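UPF0249 protein EF_3048 (Enterococcus faecalis, PDB 2I5I) probably catalyses the deacetylation of acetylated carbohydrates, a step in oligosaccharide breakdown, as a homodimeric, magnesium-dependent hydrolase of the YdjC deacetylase family. Local coordinates at residues T17-G23 and A216-L222; T34-P40 and L59-H64; V106-W110 and L140-A144; I189-L195 and I238-V244. All coordinates share one frame. Residues are numbered along the deposited sequence.

The four contacts illustrate how a parallel beta sheet and its surrounding helices are tied together by pieces distant in sequence. Interaction 2 lies in the sheet, its centre about 7 Å from that of the chain, and carries His64, whose side chain is about 4 Å from that of His130, the predicted Mg(2+) ligand. Interactions 1 and 3 lie farther out, their centres about 15 Å and 18 Å from its centre; Leu222 and Trp110 bring their side chains to about 9 Å and 8 Å from that of His130. Interaction 4 is helix packing remote from this site; its centre and that of interaction 3 stand 34 Å apart, on opposite sides of the chain's centre.

Interaction 1 of 4, residues T17-G23 and A216-L222; sequences TPAVTQG and AFIDTIL
Thr17, extended (phi/psi -143/159) and at the N-cap position of helix 18-29, donates through OG1 to Asp219 OD1 at 2.5 Å; its CB lies 3.6 Å from Ile221 CG2. Pro18 opens the helix and sets CD 3.5 Å from Ile221 CD1. Ala19 N donates to Asp219 OD2 (3.0 Å), and Ala19 O accepts from Phe217 N (3.0 Å). Val20, chi1 t, packs CG2 3.7 Å from Ala216 CB and 4.0 Å from Leu222 CD2. Gly23 places CA over the Phe217 ring, 3.7 Å from the centroid, a CH-pi contact; a CB here would clash with Ala216 C and Phe217 N. Opposite, Ala216 to Asp219 are extended (Phe217 -90/159, chi1 m) before helix 220-225 begins. Asp219, chi1 p, thus joins two helix starts: as N-cap of helix 220-225 its OD1 also accepts from Leu222 N (2.9 Å), while OD2 takes Ala19 N in the first turn of helix 18-29. Helix 231-239 meets Ala216 and Leu222 through Arg232, and Phe217 of a second subunit packs on Ala19, placing this joint between helices at a subunit interface.

Interaction 2 of 4, residues T34-P40 and L59-H64; sequences TSTTALP and LAIGVH
His64, chi1 -147°, lays the edge of its ring against Leu39, with CD2 3.5 Å from Leu39 CD2. It ends a parallel beta pairing in which strands 35-38 and 60-64 run with their axes 4.0 Å apart at closest and 33° between directions. The register sets Ser35 beside Ala60, Thr36 beside Ile61, Thr37 beside Gly62 and Ala38 beside Val63. Four hydrogen bonds form the ladder: Thr36 N to Ala60 O (2.9 Å), Gly62 N to Thr36 O (2.8 Å), Ala38 N to Gly62 O (2.9 Å) and His64 N to Ala38 O (2.8 Å). Thr36, Ala38, Ile61 and Val63 share one face, where Ala38 CB lies 4.1 Å from Ile61 CG2. Helix 45-55 links the strands as a beta-alpha-beta crossover and lies against Ile61. On the other face Thr37, chi1 p, carries OG1 3.1 Å from His64 ND1. Asp128 hydrogen-bonds both atoms, through OD2 and OD1 respectively, so a polar network fixes the ring of His64, consistent with a metal site, vacant here, formed with Asp13 and His130.

Interaction 3 of 4, residues V106-W110 and L140-A144; sequences VYNEW and LLGVA
Two of the helices packed around the parallel beta sheet of this YdjC-family alpha/beta fold lie side by side here, each represented by little more than one turn: 106-110 from helix 103-117 and 140-144 from helix 138-151. Their local axes approach to 10.1 Å, with 40° between N-to-C directions (signed crossing angle -40°), so the chains run broadly the same way. Tyr107 and Val143 make the nearest pair, CA to CA 5.9 Å. The spacing suits an interface of side chains, and no hydrogen bond crosses it.

Leu140 comes first on the second helix. Its CB points sideways, but the m,t rotamer swings the end inward, so that CD2 lies 4.0 Å from Val106 CG1. One turn on, Val143, chi1 t, points toward the first helix and presses CG1 into the hollow between Val106, Tyr107 and Trp110: 4.2 Å from Val106 CG1, 3.6 Å from Tyr107 CA and 3.9 Å from Trp110 CE3. Leu103, a turn before Val106, also touches Leu140 and Val143. Ala144 meets the indole, its CB 4.1 Å from Trp110 CZ3.

Trp110 reaches across to the second helix with chi1 m and chi2 -3°; its NE1 makes a weak hydrogen bond to Thr66 O. Its side chain is about 8 Å from that of His130, the predicted Mg(2+) ligand. The edge of the indole meets backbone of the second helix, CZ3 standing 4.0 Å from Leu140 O and 4.0 Å from Ala144 N.

Interaction 4 of 4, residues I189-L195 and I238-V244; sequences ISTETIL and ILTSQEV
Ile238 is the principal bump of this contact: pointing toward segment 189-195 in an m,t rotamer, it pushes CD1 into the bend where the chain enters helix 191-203, 3.6 Å from Ile189 CG2 and 3.5 Å from Ser190 CA. Its CG2 branch reaches the side of that helix, 3.9 Å from Ile194 CG1. Thr191 and Ile238 have the nearest CA atoms, 6.1 Å apart. Segment 238-244 is itself a corner between helices 231-239 and 242-250. Ser241 is the N-cap of the second, chi1 p; OG donates to Ile238 O (2.8 Å) and accepts a weak capping bond from Val244 N (3.4 Å). This corner between two consecutive helices, on the outside of the parallel alpha/beta fold, cradles the first turn of helix 191-203. Ile194, m,m, fits into its concave side, CG2 4.1 Å from Val244 CG1 and CD1 4.4 Å from Leu239 CD2. The extended Glu243 (chi1 and chi2 t) closes the solvent side, with OE1 3.4 Å from Thr191 CG2 and OE2 3.8 Å from Leu195 CD1.

Interaction 1 of 4, residues T17-G23 and A216-L222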
loop_
_atom_site.group_PDB
_atom_site.type_symbol
_atom_site.label_atom_id
_atom_site.label_comp_id
_atom_site.label_asym_id
_atom_site.label_seq_id
_atom_site.Cartn_x
_atom_site.Cartn_y
_atom_site.Cartn_z
ATOM N N THR A 17 18.631 13.382 7.498
ATOM C CA THR A 17 19.233 12.046 7.546
ATOM C C THR A 17 18.134 11.015 7.809
ATOM O O THR A 17 17.056 11.364 8.304
ATOM C CB THR A 17 20.385 11.924 8.545
ATOM O OG1 THR A 17 19.955 11.289 9.748
ATOM C CG2 THR A 17 20.939 13.238 9.117
ATOM N N PRO A 18 18.359 9.750 7.487
ATOM C CA PRO A 18 17.331 8.723 7.747
ATOM C C PRO A 18 16.754 8.720 9.152
ATOM O O PRO A 18 15.550 8.558 9.326
ATOM C CB PRO A 18 18.116 7.416 7.476
ATOM C CG PRO A 18 19.032 7.838 6.362
ATOM C CD PRO A 18 19.545 9.184 6.856
ATOM N N ALA A 19 17.535 8.883 10.217
ATOM C CA ALA A 19 17.022 8.894 11.566
ATOM C C ALA A 19 16.298 10.187 11.950
ATOM O O ALA A 19 15.390 10.168 12.768
ATOM C CB ALA A 19 18.142 8.691 12.591
ATOM N N VAL A 20 16.724 11.305 11.365
ATOM C CA VAL A 20 15.977 12.541 11.575
ATOM C C VAL A 20 14.579 12.325 10.991
ATOM O O VAL A 20 13.609 12.520 11.711
ATOM C CB VAL A 20 16.661 13.761 10.946
ATOM C CG1 VAL A 20 15.707 14.958 10.998
ATOM C CG2 VAL A 20 17.961 14.104 11.652
ATOM N N THR A 21 14.482 11.895 9.740
ATOM C CA THR A 21 13.198 11.636 9.083
ATOM C C THR A 21 12.310 10.750 9.946
ATOM O O THR A 21 11.120 10.981 10.168
ATOM C CB THR A 21 13.426 11.014 7.709
ATOM O OG1 THR A 21 14.033 12.037 6.862
ATOM C CG2 THR A 21 12.155 10.556 7.013
ATOM N N GLN A 22 12.878 9.667 10.499
ATOM C CA GLN A 22 11.979 8.788 11.273
ATOM C C GLN A 22 11.640 9.364 12.642
ATOM O O GLN A 22 10.565 9.135 13.196
ATOM C CB GLN A 22 12.592 7.397 11.414
ATOM C CG GLN A 22 12.753 6.640 10.101
ATOM C CD GLN A 22 11.421 6.392 9.422
ATOM O OE1 GLN A 22 10.436 6.082 10.076
ATOM N NE2 GLN A 22 11.349 6.470 8.094
ATOM N N GLY A 23 12.542 10.150 13.224
ATOM C CA GLY A 23 12.209 10.843 14.456
ATOM C C GLY A 23 11.088 11.848 14.252
ATOM O O GLY A 23 10.201 11.958 15.090
ATOM N N ALA A 216 14.263 14.277 16.181
ATOM C CA ALA A 216 15.009 13.288 15.438
ATOM C C ALA A 216 15.308 12.087 16.344
ATOM O O ALA A 216 15.295 12.252 17.554
ATOM C CB ALA A 216 16.329 13.819 14.917
ATOM N N PHE A 217 15.544 10.955 15.699
ATOM C CA PHE A 217 16.306 9.861 16.254
ATOM C C PHE A 217 17.754 10.139 15.859
ATOM O O PHE A 217 17.999 10.879 14.904
ATOM C CB PHE A 217 15.845 8.491 15.768
ATOM C CG PHE A 217 14.410 8.143 16.108
ATOM C CD1 PHE A 217 13.755 8.571 17.250
ATOM C CD2 PHE A 217 13.660 7.337 15.252
ATOM C CE1 PHE A 217 12.443 8.175 17.513
ATOM C CE2 PHE A 217 12.363 6.953 15.479
ATOM C CZ PHE A 217 11.736 7.404 16.623
ATOM N N ILE A 218 18.697 9.552 16.566
ATOM C CA ILE A 218 20.112 9.744 16.250
ATOM C C ILE A 218 20.647 8.595 15.392
ATOM O O ILE A 218 20.426 7.422 15.731
ATOM C CB ILE A 218 20.985 9.873 17.510
ATOM C CG1 ILE A 218 20.563 10.939 18.516
ATOM C CG2 ILE A 218 22.435 10.126 17.113
ATOM C CD1 ILE A 218 19.875 12.141 17.925
ATOM N N ASP A 219 21.339 8.972 14.325
ATOM C CA ASP A 219 22.138 8.061 13.501
ATOM C C ASP A 219 23.539 8.659 13.398
ATOM O O ASP A 219 23.800 9.784 13.850
ATOM C CB ASP A 219 21.571 7.737 12.143
ATOM C CG ASP A 219 21.133 8.853 11.216
ATOM O OD1 ASP A 219 21.309 10.060 11.495
ATOM O OD2 ASP A 219 20.554 8.520 10.157
ATOM N N THR A 220 24.488 7.913 12.857
ATOM C CA THR A 220 25.819 8.512 12.736
ATOM C C THR A 220 25.780 9.669 11.736
ATOM O O THR A 220 26.566 10.595 11.869
ATOM C CB THR A 220 26.878 7.511 12.258
ATOM O OG1 THR A 220 26.431 6.925 11.023
ATOM C CG2 THR A 220 27.032 6.363 13.243
ATOM N N ILE A 221 24.888 9.576 10.753
ATOM C CA ILE A 221 24.832 10.642 9.740
ATOM C C ILE A 221 24.499 11.953 10.442
ATOM O O ILE A 221 25.168 12.960 10.224
ATOM C CB ILE A 221 23.858 10.324 8.610
ATOM C CG1 ILE A 221 24.147 8.965 7.947
ATOM C CG2 ILE A 221 23.827 11.398 7.535
ATOM C CD1 ILE A 221 22.859 8.231 7.679
ATOM N N LEU A 222 23.497 11.982 11.316
ATOM C CA LEU A 222 23.232 13.218 12.053
ATOM C C LEU A 222 24.437 13.639 12.877
ATOM O O LEU A 222 24.847 14.804 12.893
ATOM C CB LEU A 222 22.006 13.042 12.950
ATOM C CG LEU A 222 21.696 14.208 13.888
ATOM C CD1 LEU A 222 21.473 15.495 13.118
ATOM C CD2 LEU A 222 20.490 13.864 14.753
#

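Interaction 2 of 4, residues T34-P40 and L59-H64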
loop_
_atom_site.group_PDB
_atom_site.type_symbol
_atom_site.label_atom_id
_atom_site.label_comp_id
_atom_site.label_asym_id
_atom_site.label_seq_id
_atom_site.Cartn_x
_atom_site.Cartn_y
_atom_site.Cartn_z
ATOM N N THR A 34 2.593 18.744 13.510
ATOM C CA THR A 34 1.564 18.697 12.472
ATOM C C THR A 34 2.090 18.939 11.075
ATOM O O THR A 34 1.383 18.740 10.068
ATOM C CB THR A 34 0.472 19.773 12.744
ATOM O OG1 THR A 34 1.094 21.027 12.424
ATOM C CG2 THR A 34 0.053 19.837 14.193
ATOM N N SER A 35 3.337 19.356 10.984
ATOM C CA SER A 35 4.000 19.756 9.760
ATOM C C SER A 35 5.499 19.535 9.837
ATOM O O SER A 35 6.042 19.453 10.951
ATOM C CB SER A 35 3.686 21.244 9.559
ATOM O OG SER A 35 4.323 21.761 8.411
ATOM N N THR A 36 6.143 19.467 8.691
ATOM C CA THR A 36 7.596 19.456 8.598
ATOM C C THR A 36 8.028 20.194 7.344
ATOM O O THR A 36 7.240 20.376 6.404
ATOM C CB THR A 36 8.130 18.015 8.617
ATOM O OG1 THR A 36 9.556 17.944 8.785
ATOM C CG2 THR A 36 7.786 17.347 7.286
ATOM N N THR A 37 9.295 20.585 7.329
ATOM C CA THR A 37 9.865 21.158 6.099
ATOM C C THR A 37 11.136 20.387 5.740
ATOM O O THR A 37 11.918 20.150 6.669
ATOM C CB THR A 37 10.163 22.654 6.216
ATOM O OG1 THR A 37 10.857 22.947 7.426
ATOM C CG2 THR A 37 8.826 23.398 6.220
ATOM N N ALA A 38 11.227 20.033 4.477
ATOM C CA ALA A 38 12.192 19.091 3.939
ATOM C C ALA A 38 13.288 19.703 3.089
ATOM O O ALA A 38 13.027 20.640 2.329
ATOM C CB ALA A 38 11.410 18.079 3.087
ATOM N N LEU A 39 14.494 19.143 3.196
ATOM C CA LEU A 39 15.651 19.589 2.432
ATOM C C LEU A 39 15.838 18.844 1.123
ATOM O O LEU A 39 16.406 17.744 1.087
ATOM C CB LEU A 39 16.900 19.439 3.290
ATOM C CG LEU A 39 16.984 20.194 4.617
ATOM C CD1 LEU A 39 17.841 19.425 5.608
ATOM C CD2 LEU A 39 17.547 21.608 4.384
ATOM N N PRO A 40 15.449 19.396 -0.021
ATOM C CA PRO A 40 15.781 18.778 -1.297
ATOM C C PRO A 40 17.272 18.682 -1.608
ATOM O O PRO A 40 17.709 17.918 -2.479
ATOM C CB PRO A 40 15.141 19.705 -2.353
ATOM C CG PRO A 40 14.676 20.901 -1.615
ATOM C CD PRO A 40 14.672 20.643 -0.153
ATOM N N LEU A 59 0.956 13.699 7.211
ATOM C CA LEU A 59 1.916 14.748 7.588
ATOM C C LEU A 59 2.033 15.823 6.520
ATOM O O LEU A 59 2.251 15.525 5.349
ATOM C CB LEU A 59 3.271 14.118 7.889
ATOM C CG LEU A 59 4.442 15.061 8.169
ATOM C CD1 LEU A 59 4.143 15.941 9.369
ATOM C CD2 LEU A 59 5.738 14.296 8.388
ATOM N N ALA A 60 1.875 17.084 6.946
ATOM C CA ALA A 60 2.010 18.175 5.975
ATOM C C ALA A 60 3.481 18.517 5.790
ATOM O O ALA A 60 4.285 18.519 6.723
ATOM C CB ALA A 60 1.184 19.372 6.410
ATOM N N ILE A 61 3.874 18.798 4.541
ATOM C CA ILE A 61 5.278 18.992 4.235
ATOM C C ILE A 61 5.547 20.209 3.334
ATOM O O ILE A 61 4.960 20.299 2.260
ATOM C CB ILE A 61 5.866 17.746 3.536
ATOM C CG1 ILE A 61 5.622 16.469 4.348
ATOM C CG2 ILE A 61 7.334 17.938 3.218
ATOM C CD1 ILE A 61 6.145 15.230 3.640
ATOM N N GLY A 62 6.423 21.084 3.797
ATOM C CA GLY A 62 6.868 22.268 3.076
ATOM C C GLY A 62 8.326 22.131 2.683
ATOM O O GLY A 62 9.004 21.132 2.976
ATOM N N VAL A 63 8.846 23.164 2.006
ATOM C CA VAL A 63 10.218 23.100 1.499
ATOM C C VAL A 63 11.148 23.947 2.370
ATOM O O VAL A 63 10.894 25.128 2.635
ATOM C CB VAL A 63 10.298 23.507 0.018
ATOM C CG1 VAL A 63 9.715 24.900 -0.231
ATOM C CG2 VAL A 63 11.724 23.448 -0.511
ATOM N N HIS A 64 12.223 23.315 2.835
ATOM C CA HIS A 64 13.263 23.874 3.664
ATOM C C HIS A 64 14.410 24.392 2.796
ATOM O O HIS A 64 15.339 23.672 2.430
ATOM C CB HIS A 64 13.789 22.813 4.629
ATOM C CG HIS A 64 14.241 23.315 5.963
ATOM N ND1 HIS A 64 13.586 24.293 6.663
ATOM C CD2 HIS A 64 15.283 22.964 6.747
ATOM C CE1 HIS A 64 14.188 24.537 7.807
ATOM N NE2 HIS A 64 15.237 23.735 7.886
#

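Interaction 3 of 4, residues V106-W110 and L140-A144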
loop_
_atom_site.group_PDB
_atom_site.type_symbol
_atom_site.label_atom_id
_atom_site.label_comp_id
_atom_site.label_asym_id
_atom_site.label_seq_id
_atom_site.Cartn_x
_atom_site.Cartn_y
_atom_site.Cartn_z
ATOM N N VAL A 106 21.134 33.510 -5.335
ATOM C CA VAL A 106 20.289 32.960 -4.271
ATOM C C VAL A 106 18.899 32.676 -4.831
ATOM O O VAL A 106 18.281 31.639 -4.603
ATOM C CB VAL A 106 20.214 33.884 -3.054
ATOM C CG1 VAL A 106 19.347 33.269 -1.948
ATOM C CG2 VAL A 106 21.607 34.177 -2.511
ATOM N N TYR A 107 18.381 33.621 -5.593
ATOM C CA TYR A 107 17.097 33.418 -6.257
ATOM C C TYR A 107 17.072 32.147 -7.116
ATOM O O TYR A 107 16.231 31.336 -6.984
ATOM C CB TYR A 107 16.706 34.625 -7.117
ATOM C CG TYR A 107 15.336 34.547 -7.758
ATOM C CD1 TYR A 107 15.162 33.981 -8.979
ATOM C CD2 TYR A 107 14.239 35.077 -7.143
ATOM C CE1 TYR A 107 13.938 33.903 -9.549
ATOM C CE2 TYR A 107 13.028 35.030 -7.706
ATOM C CZ TYR A 107 12.865 34.432 -8.908
ATOM O OH TYR A 107 11.637 34.398 -9.477
ATOM N N ASN A 108 18.036 32.007 -7.986
ATOM C CA ASN A 108 18.099 30.885 -8.913
ATOM C C ASN A 108 18.236 29.562 -8.165
ATOM O O ASN A 108 17.590 28.568 -8.484
ATOM C CB ASN A 108 19.254 31.040 -9.900
ATOM C CG ASN A 108 19.048 32.248 -10.805
ATOM O OD1 ASN A 108 17.897 32.581 -11.116
ATOM N ND2 ASN A 108 20.125 32.898 -11.223
ATOM N N GLU A 109 19.124 29.583 -7.175
ATOM C CA GLU A 109 19.338 28.345 -6.414
ATOM C C GLU A 109 18.083 27.966 -5.636
ATOM O O GLU A 109 17.674 26.795 -5.635
ATOM C CB GLU A 109 20.545 28.496 -5.484
ATOM C CG GLU A 109 20.680 27.368 -4.467
ATOM C CD GLU A 109 20.911 26.005 -5.077
ATOM O OE1 GLU A 109 21.373 25.928 -6.234
ATOM O OE2 GLU A 109 20.673 24.990 -4.373
ATOM N N TRP A 110 17.450 28.931 -4.964
ATOM C CA TRP A 110 16.238 28.572 -4.208
ATOM C C TRP A 110 15.126 28.139 -5.140
ATOM O O TRP A 110 14.344 27.219 -4.859
ATOM C CB TRP A 110 15.857 29.741 -3.298
ATOM C CG TRP A 110 16.689 29.808 -2.048
ATOM C CD1 TRP A 110 17.662 28.947 -1.615
ATOM C CD2 TRP A 110 16.593 30.833 -1.050
ATOM N NE1 TRP A 110 18.166 29.388 -0.411
ATOM C CE2 TRP A 110 17.534 30.543 -0.037
ATOM C CE3 TRP A 110 15.802 31.971 -0.924
ATOM C CZ2 TRP A 110 17.681 31.368 1.078
ATOM C CZ3 TRP A 110 15.956 32.785 0.188
ATOM C CH2 TRP A 110 16.889 32.491 1.184
ATOM N N LEU A 140 17.614 39.079 1.651
ATOM C CA LEU A 140 17.391 37.632 1.570
ATOM C C LEU A 140 15.903 37.330 1.701
ATOM O O LEU A 140 15.324 36.638 0.866
ATOM C CB LEU A 140 18.240 36.919 2.620
ATOM C CG LEU A 140 19.732 36.787 2.270
ATOM C CD1 LEU A 140 20.571 36.314 3.450
ATOM C CD2 LEU A 140 19.930 35.837 1.101
ATOM N N LEU A 141 15.251 37.845 2.734
ATOM C CA LEU A 141 13.804 37.824 2.846
ATOM C C LEU A 141 13.078 38.177 1.561
ATOM O O LEU A 141 12.125 37.538 1.116
ATOM C CB LEU A 141 13.349 38.861 3.894
ATOM C CG LEU A 141 11.856 38.880 4.208
ATOM C CD1 LEU A 141 11.338 37.471 4.470
ATOM C CD2 LEU A 141 11.574 39.785 5.401
ATOM N N GLY A 142 13.520 39.281 0.954
ATOM C CA GLY A 142 12.966 39.732 -0.308
ATOM C C GLY A 142 12.994 38.652 -1.374
ATOM O O GLY A 142 12.074 38.565 -2.175
ATOM N N VAL A 143 14.052 37.839 -1.378
ATOM C CA VAL A 143 14.197 36.790 -2.372
ATOM C C VAL A 143 13.220 35.649 -2.069
ATOM O O VAL A 143 12.660 35.132 -3.040
ATOM C CB VAL A 143 15.627 36.245 -2.413
ATOM C CG1 VAL A 143 15.710 35.003 -3.298
ATOM C CG2 VAL A 143 16.596 37.296 -2.945
ATOM N N ALA A 144 13.084 35.343 -0.781
ATOM C CA ALA A 144 12.102 34.351 -0.363
ATOM C C ALA A 144 10.693 34.793 -0.742
ATOM O O ALA A 144 9.905 33.988 -1.237
ATOM C CB ALA A 144 12.184 34.055 1.124
#

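Interaction 4 of 4, residues I189-L195 and I238-V244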
loop_
_atom_site.group_PDB
_atom_site.type_symbol
_atom_site.label_atom_id
_atom_site.label_comp_id
_atom_site.label_asym_id
_atom_site.label_seq_id
_atom_site.Cartn_x
_atom_site.Cartn_y
_atom_site.Cartn_z
ATOM N N ILE A 189 14.933 23.220 25.861
ATOM C CA ILE A 189 14.182 21.982 25.647
ATOM C C ILE A 189 13.647 21.440 26.968
ATOM O O ILE A 189 14.330 20.873 27.816
ATOM C CB ILE A 189 15.040 20.927 24.932
ATOM C CG1 ILE A 189 15.644 21.403 23.605
ATOM C CG2 ILE A 189 14.235 19.649 24.719
ATOM C CD1 ILE A 189 14.562 21.857 22.650
ATOM N N SER A 190 12.350 21.643 27.163
ATOM C CA SER A 190 11.625 21.064 28.279
ATOM C C SER A 190 10.132 21.261 28.109
ATOM O O SER A 190 9.608 21.954 27.232
ATOM C CB SER A 190 12.137 21.647 29.599
ATOM O OG SER A 190 11.686 22.990 29.709
ATOM N N THR A 191 9.389 20.585 28.986
ATOM C CA THR A 191 7.945 20.640 28.917
ATOM C C THR A 191 7.436 22.049 29.216
ATOM O O THR A 191 6.513 22.549 28.584
ATOM C CB THR A 191 7.307 19.680 29.945
ATOM O OG1 THR A 191 7.802 18.358 29.740
ATOM C CG2 THR A 191 5.811 19.660 29.707
ATOM N N GLU A 192 8.081 22.612 30.219
ATOM C CA GLU A 192 7.748 23.928 30.756
ATOM C C GLU A 192 7.790 24.984 29.661
ATOM O O GLU A 192 6.870 25.801 29.549
ATOM C CB GLU A 192 8.690 24.296 31.915
ATOM N N THR A 193 8.832 24.965 28.843
ATOM C CA THR A 193 8.968 25.900 27.737
ATOM C C THR A 193 7.726 25.818 26.853
ATOM O O THR A 193 7.200 26.831 26.401
ATOM C CB THR A 193 10.228 25.640 26.908
ATOM O OG1 THR A 193 11.411 25.816 27.690
ATOM C CG2 THR A 193 10.371 26.690 25.806
ATOM N N ILE A 194 7.278 24.584 26.624
ATOM C CA ILE A 194 6.168 24.339 25.723
ATOM C C ILE A 194 4.880 24.923 26.303
ATOM O O ILE A 194 4.083 25.500 25.563
ATOM C CB ILE A 194 5.952 22.837 25.454
ATOM C CG1 ILE A 194 7.017 22.202 24.564
ATOM C CG2 ILE A 194 4.547 22.601 24.903
ATOM C CD1 ILE A 194 6.986 22.655 23.124
ATOM N N LEU A 195 4.681 24.763 27.612
ATOM C CA LEU A 195 3.472 25.291 28.238
ATOM C C LEU A 195 3.486 26.821 28.123
ATOM O O LEU A 195 2.475 27.420 27.783
ATOM C CB LEU A 195 3.349 24.875 29.702
ATOM C CG LEU A 195 3.399 23.372 29.996
ATOM C CD1 LEU A 195 3.263 23.076 31.480
ATOM C CD2 LEU A 195 2.309 22.630 29.240
ATOM N N ILE A 238 9.359 14.992 24.450
ATOM C CA ILE A 238 8.426 16.011 24.949
ATOM C C ILE A 238 7.253 16.172 24.006
ATOM O O ILE A 238 6.102 16.264 24.415
ATOM C CB ILE A 238 9.165 17.351 25.134
ATOM C CG1 ILE A 238 10.132 17.340 26.311
ATOM C CG2 ILE A 238 8.156 18.485 25.234
ATOM C CD1 ILE A 238 11.307 18.258 26.199
ATOM N N LEU A 239 7.516 16.191 22.697
ATOM C CA LEU A 239 6.415 16.380 21.753
ATOM C C LEU A 239 5.449 15.201 21.672
ATOM O O LEU A 239 4.354 15.348 21.136
ATOM C CB LEU A 239 6.952 16.684 20.345
ATOM C CG LEU A 239 7.797 17.966 20.271
ATOM C CD1 LEU A 239 8.539 18.066 18.954
ATOM C CD2 LEU A 239 6.892 19.173 20.492
ATOM N N THR A 240 5.809 14.034 22.200
ATOM C CA THR A 240 4.912 12.889 22.213
ATOM C C THR A 240 4.338 12.627 23.603
ATOM O O THR A 240 3.624 11.634 23.805
ATOM C CB THR A 240 5.642 11.610 21.738
ATOM O OG1 THR A 240 6.724 11.374 22.641
ATOM C CG2 THR A 240 6.238 11.788 20.363
ATOM N N SER A 241 4.625 13.505 24.564
ATOM C CA SER A 241 4.141 13.330 25.929
ATOM C C SER A 241 2.663 13.643 26.086
ATOM O O SER A 241 2.087 14.504 25.425
ATOM C CB SER A 241 4.978 14.167 26.902
ATOM O OG SER A 241 4.798 15.567 26.773
ATOM N N GLN A 242 2.003 12.909 26.993
ATOM C CA GLN A 242 0.617 13.162 27.334
ATOM C C GLN A 242 0.388 14.570 27.875
ATOM O O GLN A 242 -0.647 15.177 27.605
ATOM C CB GLN A 242 0.142 12.148 28.388
ATOM C CG GLN A 242 -1.376 12.180 28.569
ATOM C CD GLN A 242 -2.012 10.988 27.872
ATOM O OE1 GLN A 242 -1.937 9.878 28.402
ATOM N NE2 GLN A 242 -2.629 11.215 26.715
ATOM N N GLU A 243 1.343 15.081 28.640
ATOM C CA GLU A 243 1.234 16.410 29.226
ATOM C C GLU A 243 1.126 17.477 28.149
ATOM O O GLU A 243 0.318 18.402 28.223
ATOM C CB GLU A 243 2.453 16.722 30.098
ATOM C CG GLU A 243 2.327 18.097 30.747
ATOM C CD GLU A 243 3.422 18.358 31.767
ATOM O OE1 GLU A 243 4.343 17.518 31.858
ATOM O OE2 GLU A 243 3.356 19.391 32.469
ATOM N N VAL A 244 1.961 17.331 27.120
ATOM C CA VAL A 244 1.890 18.315 26.040
ATOM C C VAL A 244 0.563 18.238 25.323
ATOM O O VAL A 244 -0.089 19.268 25.135
ATOM C CB VAL A 244 3.057 18.120 25.052
ATOM C CG1 VAL A 244 2.859 19.032 23.853
ATOM C CG2 VAL A 244 4.365 18.361 25.786
#